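Local coordinates for protein galactan 1,3-beta-galactosidase (Phanerochaete chrysosporium, PDB 7BYS) that probably releases galactose from beta-1,3-galactan chains of arabinogalactan as an exo-acting family 43 glycoside hydrolase, and carries a calcium-containing family 35 carbohydrate-binding module, at residues G325-A331 with L421-I425; A235-Y240 with N390-S394. One frame throughout, in Å; residues are numbered along the deposited sequence. Where two conformers were deposited one is given.

From the N terminus the chain first builds the family 43 catalytic domain, a five-bladed beta-propeller made of four- and five-stranded antiparallel sheets, and then the beta-sandwich carbohydrate-binding module. Contact 2 joins the two: A235-Y240, with a short left-handed helical turn at R237-Y240, lies between strands 229-230 and 242-249, meets N390-S394 about 150 residues later and so closes a loop across the domain boundary. Contact 1 lies wholly inside the module, where the calcium loop G325-A331 is fastened to L421-I425 of the C-terminal strand. The segments alternate along the chain, so the two loops cross. They also touch, V392 packing on F326 and D422, and strands 392-402 and 420-426 belong to one sheet.

Contact 1 (G325-A331 with L421-I425); sequences GFSGGKA and LDKII. With CA (calcium ion), chain F.
D422 OD2 accepts two hydrogen bonds: the backbone N of S327 reaches it at 2.8 Å in a nearly straight bond (167°) that uses the syn lone pair, and a water that also bonds to G325 O donates to it. The other carboxylate oxygen, D422 OD1, binds the calcium ion at 2.3 Å. D422 thus serves both metal and loop, its CG swung anti to the backbone N (chi1 -177°). It also lends the ion its carbonyl O; S327 O and K330 O bind from the loop, both 2.4 Å from the calcium ion. E308 and E310 complete the site. The cation probably offsets the crowding of these oxygens and stabilises the ionised carboxylate. The A331 methyl abuts the carbonyl of L421, with CB 3.3 Å from L421 O; within its own segment it sits over the centre of one face of the F326 ring. Beyond the ion, the extended K423 side chain lays CD beside S327 OG, and a second water bridges OG to K423 NZ. D422 and K423 form a classic beta bulge opposite Y358, placing the site at an irregularity of strand 420-426, between strands 305-308 and 352-360 of the sandwich.

Contact 2 (A235-Y240 with N390-S394); sequences ATRTWY and NVVIS
V391 and I393, where the chain leads into strand 392-402 of the carbohydrate-binding module, project against A235-Y240 of the catalytic propeller, an apolar interface between domains. The branches of V391 divide the work: CG1, anti to the backbone N (chi1 180°), lies 3.4 Å from A235 O, whereas CG2 meets the methyl of A235 at 4.2 Å. I393 spreads further. Its CG1 stands between the backbone N and carbonyl carbon (chi1 63°), and the extended chain beyond carries CD1 to the edge of the Y240 ring near CD2, 4.1 Å away; CB of the tyrosine is equally close. The other branch, CG2, approaches W239 CE3 at 4.2 Å and also faces T236 CB. Y240 directs its ring away from the strand, and its hydroxyl bonds to D385, which also forms a salt bridge with R237, adding a polar tie between the two domains. A 3-10 segment ending at A235-T236 leads into a left-handed, weakly bonded turn at R237-Y240. T236 OG1 lies over one face of the indole, offset toward the rim. The hydroxyl donates to P233 O and, in an ST motif, OG1 accepts the backbone N-H of W239 at 3.0 Å (156°).

Contact 1 (G325-A331 with L421-I425)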
# COMPACT_ATOMS: atom_id res chain seq x y z
N GLY A 325 -24.18 -4.49 -3.52
CA GLY A 325 -22.83 -3.96 -3.58
C GLY A 325 -22.41 -3.43 -4.93
O GLY A 325 -21.28 -2.93 -5.06
N PHE A 326 -23.29 -3.50 -5.93
CA PHE A 326 -22.99 -3.12 -7.31
C PHE A 326 -23.56 -1.75 -7.64
O PHE A 326 -24.69 -1.42 -7.26
CB PHE A 326 -23.64 -4.08 -8.30
CG PHE A 326 -23.25 -5.51 -8.13
CD1 PHE A 326 -21.95 -5.87 -7.84
CD2 PHE A 326 -24.19 -6.51 -8.31
CE1 PHE A 326 -21.60 -7.20 -7.70
CE2 PHE A 326 -23.84 -7.84 -8.17
CZ PHE A 326 -22.55 -8.18 -7.86
N SER A 327 -22.81 -0.98 -8.42
CA SER A 327 -23.34 0.24 -9.00
C SER A 327 -24.50 -0.12 -9.92
O SER A 327 -24.43 -1.09 -10.69
CB SER A 327 -22.23 0.94 -9.79
OG SER A 327 -22.75 2.07 -10.47
N GLY A 328 -25.59 0.64 -9.83
CA GLY A 328 -26.79 0.32 -10.56
C GLY A 328 -27.50 -0.92 -10.05
O GLY A 328 -28.51 -1.32 -10.64
N GLY A 329 -27.02 -1.52 -8.97
CA GLY A 329 -27.62 -2.72 -8.43
C GLY A 329 -27.39 -3.96 -9.26
O GLY A 329 -27.98 -5.00 -8.95
N LYS A 330 -26.54 -3.89 -10.28
CA LYS A 330 -26.40 -4.99 -11.23
C LYS A 330 -24.95 -5.13 -11.67
O LYS A 330 -24.18 -4.17 -11.66
CB LYS A 330 -27.28 -4.78 -12.47
CG LYS A 330 -28.77 -4.77 -12.15
CD LYS A 330 -29.63 -4.64 -13.39
CE LYS A 330 -31.09 -4.58 -12.99
NZ LYS A 330 -31.37 -5.40 -11.78
N ALA A 331 -24.59 -6.35 -12.06
CA ALA A 331 -23.28 -6.64 -12.62
C ALA A 331 -23.46 -7.71 -13.69
O ALA A 331 -24.55 -8.28 -13.84
CB ALA A 331 -22.29 -7.12 -11.54
N LEU A 421 -18.32 -8.41 -13.34
CA LEU A 421 -17.96 -7.04 -13.71
C LEU A 421 -19.12 -6.10 -13.44
O LEU A 421 -20.22 -6.27 -13.98
CB LEU A 421 -17.55 -6.98 -15.18
CG LEU A 421 -16.91 -5.66 -15.62
CD1 LEU A 421 -15.54 -5.42 -14.96
CD2 LEU A 421 -16.77 -5.62 -17.14
N ASP A 422 -18.88 -5.10 -12.59
CA ASP A 422 -19.89 -4.12 -12.18
C ASP A 422 -19.95 -2.95 -13.15
O ASP A 422 -21.03 -2.62 -13.65
CB ASP A 422 -19.54 -3.62 -10.77
CG ASP A 422 -20.55 -2.66 -10.21
OD1 ASP A 422 -21.60 -2.43 -10.84
OD2 ASP A 422 -20.30 -2.11 -9.11
N LYS A 423 -18.82 -2.31 -13.39
CA LYS A 423 -18.73 -1.15 -14.27
C LYS A 423 -17.26 -0.91 -14.56
O LYS A 423 -16.38 -1.55 -13.96
CB LYS A 423 -19.35 0.11 -13.63
CG LYS A 423 -18.68 0.56 -12.33
CD LYS A 423 -19.17 1.95 -11.94
CE LYS A 423 -18.37 2.51 -10.79
NZ LYS A 423 -18.66 3.97 -10.63
N ILE A 424 -16.99 0.01 -15.48
CA ILE A 424 -15.65 0.51 -15.74
C ILE A 424 -15.69 2.03 -15.66
O ILE A 424 -16.74 2.65 -15.89
CB ILE A 424 -15.05 0.03 -17.09
CG1 ILE A 424 -15.74 0.69 -18.29
CG2 ILE A 424 -15.11 -1.49 -17.20
CD1 ILE A 424 -15.10 0.36 -19.63
N ILE A 425 -14.57 2.63 -15.31
CA ILE A 425 -14.40 4.07 -15.36
C ILE A 425 -13.19 4.36 -16.24
O ILE A 425 -12.09 3.85 -15.99
CB ILE A 425 -14.24 4.72 -13.98
CG1 ILE A 425 -15.38 4.31 -13.05
CG2 ILE A 425 -14.17 6.24 -14.13
CD1 ILE A 425 -15.31 4.94 -11.64
CA CA F . -23.24 -2.17 -12.45
O HOH W 1 -19.88 -0.99 -6.63
O HOH W 2 -21.49 4.32 -9.76

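Contact 2 (A235-Y240 with N390-S394)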
# COMPACT_ATOMS: atom_id res chain seq x y z
N ALA A 235 -16.15 -3.28 4.40
CA ALA A 235 -16.25 -4.45 3.54
C ALA A 235 -15.09 -4.53 2.55
O ALA A 235 -14.73 -5.63 2.11
CB ALA A 235 -17.60 -4.47 2.81
N THR A 236 -14.49 -3.39 2.20
CA THR A 236 -13.42 -3.40 1.20
C THR A 236 -12.07 -3.82 1.77
O THR A 236 -11.14 -3.99 0.99
CB THR A 236 -13.24 -2.04 0.53
OG1 THR A 236 -12.65 -1.11 1.45
CG2 THR A 236 -14.55 -1.48 -0.01
N ARG A 237 -11.95 -3.96 3.09
CA ARG A 237 -10.68 -4.34 3.71
C ARG A 237 -9.57 -3.38 3.30
O ARG A 237 -8.53 -3.77 2.76
CB ARG A 237 -10.33 -5.80 3.40
CG ARG A 237 -11.50 -6.76 3.65
CD ARG A 237 -11.17 -8.19 3.25
NE ARG A 237 -10.92 -8.29 1.82
CZ ARG A 237 -10.37 -9.33 1.22
NH1 ARG A 237 -9.99 -10.40 1.92
NH2 ARG A 237 -10.16 -9.31 -0.10
N THR A 238 -9.83 -2.09 3.57
CA THR A 238 -8.93 -1.00 3.19
C THR A 238 -8.67 -1.00 1.69
O THR A 238 -7.55 -0.79 1.23
CB THR A 238 -7.62 -0.99 4.00
OG1 THR A 238 -7.89 -1.41 5.34
CG2 THR A 238 -7.06 0.43 4.08
N TRP A 239 -9.74 -1.20 0.91
CA TRP A 239 -9.61 -1.28 -0.54
C TRP A 239 -8.54 -2.31 -0.92
O TRP A 239 -7.72 -2.10 -1.82
CB TRP A 239 -9.33 0.09 -1.16
CG TRP A 239 -10.48 1.05 -0.96
CD1 TRP A 239 -10.52 2.10 -0.10
CD2 TRP A 239 -11.76 1.00 -1.60
NE1 TRP A 239 -11.74 2.73 -0.18
CE2 TRP A 239 -12.52 2.08 -1.11
CE3 TRP A 239 -12.32 0.16 -2.58
CZ2 TRP A 239 -13.82 2.33 -1.53
CZ3 TRP A 239 -13.62 0.43 -3.01
CH2 TRP A 239 -14.35 1.50 -2.49
N TYR A 240 -8.57 -3.44 -0.21
CA TYR A 240 -7.58 -4.52 -0.32
C TYR A 240 -6.14 -3.99 -0.19
O TYR A 240 -5.37 -3.92 -1.15
CB TYR A 240 -7.78 -5.33 -1.60
CG TYR A 240 -7.19 -6.73 -1.56
CD1 TYR A 240 -6.00 -7.01 -0.88
CD2 TYR A 240 -7.83 -7.77 -2.22
CE1 TYR A 240 -5.48 -8.31 -0.85
CE2 TYR A 240 -7.33 -9.04 -2.19
CZ TYR A 240 -6.17 -9.31 -1.53
OH TYR A 240 -5.72 -10.60 -1.54
N ASN A 390 -20.57 -9.87 -3.06
CA ASN A 390 -21.29 -8.60 -3.05
C ASN A 390 -20.39 -7.42 -2.68
O ASN A 390 -20.90 -6.36 -2.33
CB ASN A 390 -22.49 -8.68 -2.11
CG ASN A 390 -23.55 -7.64 -2.40
OD1 ASN A 390 -23.81 -7.29 -3.55
ND2 ASN A 390 -24.18 -7.13 -1.34
N VAL A 391 -19.07 -7.59 -2.76
CA VAL A 391 -18.12 -6.54 -2.42
C VAL A 391 -17.32 -6.22 -3.67
O VAL A 391 -16.66 -7.10 -4.24
CB VAL A 391 -17.17 -6.99 -1.29
CG1 VAL A 391 -16.19 -5.88 -0.95
CG2 VAL A 391 -17.97 -7.44 -0.07
N VAL A 392 -17.34 -4.95 -4.08
CA VAL A 392 -16.69 -4.50 -5.31
C VAL A 392 -15.43 -3.73 -4.95
O VAL A 392 -15.43 -2.88 -4.05
CB VAL A 392 -17.66 -3.64 -6.14
CG1 VAL A 392 -16.93 -2.95 -7.31
CG2 VAL A 392 -18.80 -4.53 -6.65
N ILE A 393 -14.32 -4.06 -5.63
CA ILE A 393 -13.13 -3.23 -5.65
C ILE A 393 -12.76 -2.99 -7.11
O ILE A 393 -13.38 -3.54 -8.01
CB ILE A 393 -11.96 -3.84 -4.85
CG1 ILE A 393 -11.52 -5.17 -5.46
CG2 ILE A 393 -12.32 -3.97 -3.35
CD1 ILE A 393 -10.22 -5.74 -4.87
N SER A 394 -11.73 -2.17 -7.34
CA SER A 394 -11.32 -1.88 -8.71
C SER A 394 -9.84 -2.15 -8.91
O SER A 394 -9.03 -1.99 -7.99
CB SER A 394 -11.67 -0.44 -9.11
OG SER A 394 -10.85 0.48 -8.40